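Local coordinates for periplasmic binding protein (Veillonella parvula, PDB 4MO9) that probably captures an iron chelate or a similar small solute in the periplasm and hands it to an ABC transporter, as TroA-like (FepB-type) binding proteins do, at residues A[32-37]-A[141-146]; A[40-45]-A[117-122]; A[65-70]-A[93-98]. All coordinates share one frame; numbering follows the deposited sequence.

Contact 1. Residues A[32-37]-A[141-146]; sequences VTLKKP and GIQTIY
The two-stranded antiparallel hairpin 22-25/31-34 packs here on an outermost strand, 143-147, of the four-stranded parallel sheet of a TroA-like binding-protein lobe. Val32 and Leu34 of the hairpin meet Gln143, Thr144 and Ile145 of that strand without a direct hydrogen bond between the segments. Strand segments 32-34 and 143-146 come within 7.7 Å axis to axis with their directions 130° apart, too far for a shared sheet, so side chains and one water fill the interval. Both methyls of Val32 face the carbonyl oxygen of Thr144 from one side: CG2 lies 3.4 Å from Thr144 O, and CG1, anti to the backbone N (chi1 180°), also reaches CG1 of Ile145 at 3.9 Å. The carbonyl oxygen itself is held by Arg30 in the hairpin turn, and Asp26 from the same turn takes the N-H of Tyr146. Farther along, Leu34 and Gln143 run alongside one another in reverse sense, Leu34 CD2 touching Gln143 CG at 3.5 Å. A bend at chi2 (-54°) swings CD of Gln143 back, and the amide NE2 donates to Gly141 O at 3.2 Å, approaching from above the carbonyl plane. Gly141 has positive phi and closes the preceding helix with a Schellman motif. Through its two amide atoms Gln143 links this helix end to the hairpin: NE2 holds Gly141, and a water accepts from Thr33 N at 2.9 Å and donates to Gln143 OE1 at 2.5 Å.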
# COMPACT_ATOMS: atom_id res chain seq x y z
N VAL A 32 1.60 -0.43 25.75
CA VAL A 32 1.86 1.01 25.69
C VAL A 32 0.72 1.76 26.37
O VAL A 32 -0.45 1.51 26.09
CB VAL A 32 2.01 1.46 24.22
CG1 VAL A 32 2.27 2.95 24.14
CG2 VAL A 32 3.14 0.69 23.53
N THR A 33 1.06 2.68 27.28
CA THR A 33 0.04 3.37 28.05
C THR A 33 -0.04 4.86 27.73
O THR A 33 0.98 5.56 27.80
CB THR A 33 0.30 3.22 29.56
OG1 THR A 33 0.41 1.82 29.87
CG2 THR A 33 -0.83 3.84 30.36
N LEU A 34 -1.24 5.35 27.41
CA LEU A 34 -1.46 6.78 27.21
C LEU A 34 -2.35 7.33 28.31
O LEU A 34 -3.27 6.65 28.77
CB LEU A 34 -2.11 7.06 25.86
CG LEU A 34 -1.35 6.60 24.61
CD1 LEU A 34 -2.19 6.78 23.35
CD2 LEU A 34 -0.05 7.36 24.49
N LYS A 35 -2.10 8.57 28.71
CA LYS A 35 -2.88 9.23 29.76
C LYS A 35 -4.29 9.58 29.24
O LYS A 35 -5.24 9.66 30.01
CB LYS A 35 -2.17 10.50 30.21
CG LYS A 35 -0.76 10.29 30.74
CD LYS A 35 0.05 11.59 30.73
CE LYS A 35 -0.77 12.80 31.18
NZ LYS A 35 0.07 14.04 31.31
N LYS A 36 -4.39 9.78 27.93
CA LYS A 36 -5.64 10.21 27.30
C LYS A 36 -5.48 9.95 25.81
O LYS A 36 -4.37 9.64 25.36
CB LYS A 36 -5.87 11.70 27.56
CG LYS A 36 -4.84 12.59 26.87
CD LYS A 36 -5.12 14.08 27.09
CE LYS A 36 -3.98 14.91 26.49
NZ LYS A 36 -4.34 16.34 26.28
N PRO A 37 -6.58 10.05 25.02
CA PRO A 37 -6.44 9.78 23.58
C PRO A 37 -5.39 10.68 22.92
O PRO A 37 -5.31 11.87 23.25
CB PRO A 37 -7.83 10.11 23.04
CG PRO A 37 -8.75 9.82 24.17
CD PRO A 37 -7.99 10.24 25.41
N GLY A 141 9.36 11.59 26.78
CA GLY A 141 8.05 11.14 27.24
C GLY A 141 7.08 10.85 26.11
O GLY A 141 5.86 10.78 26.34
N ILE A 142 7.60 10.69 24.90
CA ILE A 142 6.76 10.41 23.74
C ILE A 142 6.58 8.89 23.58
O ILE A 142 7.57 8.14 23.63
CB ILE A 142 7.37 11.01 22.45
CG1 ILE A 142 7.52 12.53 22.62
CG2 ILE A 142 6.54 10.66 21.23
CD1 ILE A 142 8.61 13.14 21.75
N GLN A 143 5.35 8.44 23.37
CA GLN A 143 5.08 7.00 23.27
C GLN A 143 5.29 6.48 21.86
O GLN A 143 4.99 7.17 20.88
CB GLN A 143 3.66 6.68 23.76
CG GLN A 143 3.40 7.21 25.18
CD GLN A 143 4.45 6.73 26.16
OE1 GLN A 143 4.66 5.52 26.33
NE2 GLN A 143 5.13 7.68 26.81
N THR A 144 5.78 5.24 21.76
CA THR A 144 5.96 4.59 20.46
C THR A 144 4.93 3.46 20.34
O THR A 144 4.75 2.67 21.28
CB THR A 144 7.37 3.98 20.35
OG1 THR A 144 8.36 5.03 20.38
CG2 THR A 144 7.52 3.17 19.08
N ILE A 145 4.26 3.38 19.19
CA ILE A 145 3.33 2.29 18.92
C ILE A 145 3.70 1.64 17.58
O ILE A 145 3.61 2.29 16.53
CB ILE A 145 1.86 2.77 18.91
CG1 ILE A 145 1.46 3.27 20.31
CG2 ILE A 145 0.92 1.66 18.49
CD1 ILE A 145 -0.02 3.69 20.40
N TYR A 146 4.12 0.37 17.61
CA TYR A 146 4.51 -0.29 16.34
C TYR A 146 3.30 -0.84 15.61
O TYR A 146 2.39 -1.39 16.23
CB TYR A 146 5.53 -1.41 16.60
CG TYR A 146 6.85 -0.87 17.10
CD1 TYR A 146 7.57 0.05 16.34
CD2 TYR A 146 7.38 -1.27 18.31
CE1 TYR A 146 8.77 0.56 16.78
CE2 TYR A 146 8.59 -0.77 18.77
CZ TYR A 146 9.28 0.15 17.99
OH TYR A 146 10.47 0.66 18.44
O HOH W 1 3.76 3.55 27.56

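Contact 2. Residues A[40-45]-A[117-122]; sequences RVVLQW and DVIFIP
Val41 of strand 41-42 fits beside Val118 and against the ring of Phe120 in strand 118-122. The side chains of Val41 and Val118 run abreast in one direction, Val41 CG2 3.7 Å from Val118 CG1, while Val41 CG1 abuts the ring edge of Phe120 near its plane, 3.8 Å from CD2. Ile55 of helix 52-59 closes over Val41 and Phe120 on this side. On the other face Ile119 brings CG1 against Val42 O (3.5 Å), and Gln44 CG rests against two neighbouring methyls, CD1 of Ile119 and CD1 of Ile121. At the N-terminal end Asp117 folds back on Arg40: with CG between its own N and carbonyl carbon (chi1 45°), OD1 accepts Arg40 N at 3.0 Å from the syn side, though tilted 32° out of the carboxylate plane, and OD2 takes Glu39 N. Val42 N to Val118 O (3.1 Å) is a nearly straight bond, after which the backbones diverge and a water bridges them, donating to Val42 O and to Phe120 O. At the far end the pyrrolidine of Pro122 meets the indole of Trp45 obliquely, Pro122 CG 3.7 Å from Trp45 CE3. His150 also meets this indole, which touches the bound trimethylamine oxide: central parallel strands of a periplasmic binding-protein lobe, opening at their C-terminal ends into the ligand pocket.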
# COMPACT_ATOMS: atom_id res chain seq x y z
N ARG A 40 -1.68 14.64 19.37
CA ARG A 40 -0.49 15.26 18.81
C ARG A 40 0.44 14.20 18.21
O ARG A 40 1.57 13.98 18.69
CB ARG A 40 0.23 16.13 19.85
CG ARG A 40 -0.62 17.31 20.29
CD ARG A 40 0.12 18.21 21.26
NE ARG A 40 1.18 18.97 20.60
CZ ARG A 40 0.96 20.02 19.81
NH1 ARG A 40 -0.27 20.44 19.58
NH2 ARG A 40 1.99 20.65 19.25
N VAL A 41 -0.04 13.55 17.15
CA VAL A 41 0.69 12.46 16.51
C VAL A 41 1.78 13.02 15.58
O VAL A 41 1.56 14.04 14.92
CB VAL A 41 -0.30 11.58 15.70
CG1 VAL A 41 0.43 10.45 14.98
CG2 VAL A 41 -1.41 11.02 16.62
N VAL A 42 2.95 12.36 15.54
CA VAL A 42 3.95 12.62 14.50
C VAL A 42 3.88 11.49 13.47
O VAL A 42 4.07 10.32 13.81
CB VAL A 42 5.39 12.71 15.07
CG1 VAL A 42 6.41 12.77 13.94
CG2 VAL A 42 5.54 13.91 15.99
N LEU A 43 3.58 11.85 12.23
CA LEU A 43 3.44 10.85 11.15
C LEU A 43 4.78 10.42 10.57
O LEU A 43 5.71 11.23 10.45
CB LEU A 43 2.60 11.43 10.02
CG LEU A 43 1.20 11.91 10.39
CD1 LEU A 43 0.54 12.61 9.19
CD2 LEU A 43 0.37 10.72 10.86
N GLN A 44 4.86 9.15 10.19
CA GLN A 44 5.95 8.63 9.38
C GLN A 44 5.36 7.74 8.29
O GLN A 44 4.30 7.13 8.50
CB GLN A 44 6.93 7.81 10.22
CG GLN A 44 7.74 8.62 11.20
CD GLN A 44 8.78 9.50 10.52
OE1 GLN A 44 8.64 10.72 10.46
NE2 GLN A 44 9.84 8.88 10.03
N TRP A 45 6.06 7.67 7.16
CA TRP A 45 5.67 6.84 6.00
C TRP A 45 4.21 7.01 5.55
O TRP A 45 3.53 6.02 5.27
CB TRP A 45 5.97 5.36 6.28
CG TRP A 45 7.42 5.02 6.20
CD1 TRP A 45 8.48 5.90 6.17
CD2 TRP A 45 8.00 3.70 6.11
NE1 TRP A 45 9.67 5.20 6.07
CE2 TRP A 45 9.40 3.86 6.04
CE3 TRP A 45 7.46 2.41 6.09
CZ2 TRP A 45 10.27 2.76 5.94
CZ3 TRP A 45 8.33 1.32 6.00
CH2 TRP A 45 9.72 1.51 5.92
N ASP A 117 2.54 13.38 21.38
CA ASP A 117 2.23 12.39 22.41
C ASP A 117 2.50 10.97 21.94
O ASP A 117 2.86 10.11 22.74
CB ASP A 117 0.82 12.57 23.01
CG ASP A 117 -0.26 12.82 21.96
OD1 ASP A 117 -0.04 12.51 20.76
OD2 ASP A 117 -1.35 13.31 22.34
N VAL A 118 2.33 10.71 20.64
CA VAL A 118 2.59 9.38 20.12
C VAL A 118 3.16 9.41 18.70
O VAL A 118 2.82 10.29 17.89
CB VAL A 118 1.32 8.48 20.16
CG1 VAL A 118 0.32 8.97 19.18
CG2 VAL A 118 1.66 7.04 19.83
N ILE A 119 4.04 8.47 18.40
CA ILE A 119 4.50 8.26 17.04
C ILE A 119 4.26 6.80 16.69
O ILE A 119 4.61 5.91 17.47
CB ILE A 119 6.00 8.65 16.88
CG1 ILE A 119 6.50 8.35 15.48
CG2 ILE A 119 6.87 7.92 17.89
CD1 ILE A 119 7.91 8.87 15.28
N PHE A 120 3.60 6.55 15.55
CA PHE A 120 3.38 5.19 15.06
C PHE A 120 4.51 4.83 14.09
O PHE A 120 4.81 5.59 13.15
CB PHE A 120 2.03 5.06 14.34
CG PHE A 120 0.85 5.41 15.21
CD1 PHE A 120 0.28 4.45 16.06
CD2 PHE A 120 0.30 6.68 15.19
CE1 PHE A 120 -0.81 4.77 16.88
CE2 PHE A 120 -0.79 7.01 16.01
CZ PHE A 120 -1.35 6.06 16.85
N ILE A 121 5.13 3.68 14.32
CA ILE A 121 6.28 3.28 13.52
C ILE A 121 6.05 1.92 12.88
O ILE A 121 5.81 0.94 13.59
CB ILE A 121 7.56 3.21 14.37
CG1 ILE A 121 7.90 4.60 14.93
CG2 ILE A 121 8.74 2.66 13.55
CD1 ILE A 121 8.47 5.57 13.86
N PRO A 122 6.12 1.84 11.55
CA PRO A 122 6.02 0.51 10.93
C PRO A 122 7.16 -0.41 11.38
O PRO A 122 8.29 0.06 11.60
CB PRO A 122 6.13 0.81 9.43
CG PRO A 122 5.58 2.22 9.30
CD PRO A 122 6.12 2.92 10.54
O HOH W 2 3.50 7.83 12.86

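Contact 3. Residues A[65-70]-A[93-98]; sequences KVIAGM and AKIPVV
Ile95 drops its side chain into the bend of segment 65-70, where the chain changes direction at Ala68. Its CG2, anti to the backbone N, points into the turn and lies 3.8 Å from both Ile67 O and Ala68 O, while its CD1 reaches Ile67 CG2 at 3.8 Å. The side chains of Ile67 and Ile95 are set roughly perpendicular, as are those of Ile95 and Met70, a selenomethionine whose CB sits 3.9 Å from Ile95 CG2. Beside this apolar cluster Ala68 O is met by CD, CG and CB of the Pro96 ring, at nearly equal distances.

Two backbone bonds set this packing in place. Met70 N donates to Pro96 O at 2.9 Å, nearly straight at 174°, and Met70 O receives Val98 N at 2.8 Å from above its carbonyl plane. One residue thus grips the loop on both sides of Val97, whose CA-H makes a CH...O contact with Met70 O, 3.2 Å from Val97 CA. Gly69, with no side chain, allows the close approach: its CA lies near Pro96 O and 4.1 Å from Val98 CG1.

In the next shell Met70 bends at chi2 and chi3, and its side chain packs on Leu43 and on Trp82 of helix 79-88. Val98 touches Val111 and Gln110 of helix 108-112, while Gly69 and Ala68 bond back to strand 41-42. The result is a single beta bridge, Met70 to Val97, by which the loop between helices 79-88 and 108-112 is fastened to the C-terminal end of edge strand 67-69 in the parallel sheet of the binding-protein lobe.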
# COMPACT_ATOMS: atom_id res chain seq x y z
N LYS A 65 -6.84 17.71 13.43
CA LYS A 65 -6.89 18.04 14.86
C LYS A 65 -6.08 17.11 15.77
O LYS A 65 -5.93 17.39 16.97
CB LYS A 65 -8.33 18.08 15.35
CG LYS A 65 -9.23 19.06 14.60
CD LYS A 65 -10.58 19.17 15.32
CE LYS A 65 -11.51 20.15 14.61
NZ LYS A 65 -11.98 19.60 13.29
N VAL A 66 -5.55 16.02 15.22
CA VAL A 66 -4.77 15.07 16.03
C VAL A 66 -3.32 14.92 15.55
O VAL A 66 -2.56 14.13 16.10
CB VAL A 66 -5.42 13.66 16.06
CG1 VAL A 66 -6.86 13.75 16.54
CG2 VAL A 66 -5.34 13.01 14.69
N ILE A 67 -2.95 15.66 14.51
CA ILE A 67 -1.61 15.52 13.94
C ILE A 67 -0.73 16.72 14.32
O ILE A 67 -1.06 17.86 13.98
CB ILE A 67 -1.65 15.41 12.40
CG1 ILE A 67 -2.44 14.17 11.97
CG2 ILE A 67 -0.23 15.37 11.82
CD1 ILE A 67 -2.81 14.16 10.49
N ALA A 68 0.38 16.47 15.01
CA ALA A 68 1.30 17.53 15.42
C ALA A 68 2.46 17.71 14.42
O ALA A 68 3.03 18.80 14.29
CB ALA A 68 1.85 17.25 16.79
N GLY A 69 2.81 16.62 13.73
CA GLY A 69 3.92 16.64 12.79
C GLY A 69 3.62 15.84 11.54
O GLY A 69 3.25 14.66 11.62
N MSE A 70 3.80 16.48 10.39
CA MSE A 70 3.51 15.89 9.09
C MSE A 70 4.82 15.51 8.40
O MSE A 70 5.72 16.35 8.27
CB MSE A 70 2.72 16.91 8.26
CG MSE A 70 2.64 16.62 6.76
SE MSE A 70 1.61 15.02 6.33
CE MSE A 70 -0.07 15.58 7.08
N ALA A 93 -1.65 21.04 4.90
CA ALA A 93 -0.44 21.72 4.43
C ALA A 93 0.04 22.78 5.42
O ALA A 93 1.08 23.41 5.21
CB ALA A 93 -0.67 22.33 3.06
N LYS A 94 -0.72 22.97 6.50
CA LYS A 94 -0.36 23.93 7.55
C LYS A 94 0.31 23.26 8.76
O LYS A 94 0.83 23.95 9.63
CB LYS A 94 -1.61 24.68 8.04
CG LYS A 94 -2.31 25.56 7.02
CD LYS A 94 -3.44 26.32 7.71
CE LYS A 94 -4.33 27.08 6.73
NZ LYS A 94 -5.49 27.71 7.44
N ILE A 95 0.28 21.94 8.81
CA ILE A 95 0.88 21.21 9.93
C ILE A 95 2.40 21.26 9.80
O ILE A 95 2.94 21.02 8.72
CB ILE A 95 0.40 19.73 9.95
CG1 ILE A 95 -1.13 19.66 10.07
CG2 ILE A 95 1.06 18.97 11.09
CD1 ILE A 95 -1.70 18.26 9.81
N PRO A 96 3.10 21.57 10.91
CA PRO A 96 4.57 21.59 10.90
C PRO A 96 5.14 20.32 10.28
O PRO A 96 4.66 19.22 10.56
CB PRO A 96 4.92 21.66 12.39
CG PRO A 96 3.78 22.45 12.98
CD PRO A 96 2.55 22.00 12.21
N VAL A 97 6.15 20.47 9.42
CA VAL A 97 6.74 19.34 8.71
C VAL A 97 7.87 18.71 9.53
O VAL A 97 8.62 19.43 10.20
CB VAL A 97 7.29 19.82 7.34
CG1 VAL A 97 8.12 18.75 6.66
CG2 VAL A 97 6.13 20.24 6.43
N VAL A 98 7.96 17.38 9.53
CA VAL A 98 9.08 16.68 10.19
C VAL A 98 9.84 15.81 9.20
O VAL A 98 9.30 15.40 8.16
CB VAL A 98 8.62 15.79 11.37
CG1 VAL A 98 7.98 16.62 12.46
CG2 VAL A 98 7.64 14.72 10.89

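How the contacts relate
All three contacts belong to one lobe, around the parallel sheet ordered 67-69, 41-42, 118-122, 143-147. Contact 2 is its middle pair; contact 1 lays the N-terminal hairpin on edge strand 143-147, and contact 3 fastens a loop to the opposite edge, 67-69. Centres of contacts 1 and 2 are about 10 Å apart, those of 2 and 3 about 11 Å, and those of 1 and 3 about 18 Å. Probable backbone hydrogen bonds, Gln143 O to Ile119 N and Val41 O to Ala68 N, join the neighbours. Along the chain contact 3 nests inside contact 2, and that inside contact 1, and the chain leaving central strand 41-42 carries Trp45 into the trimethylamine oxide pocket.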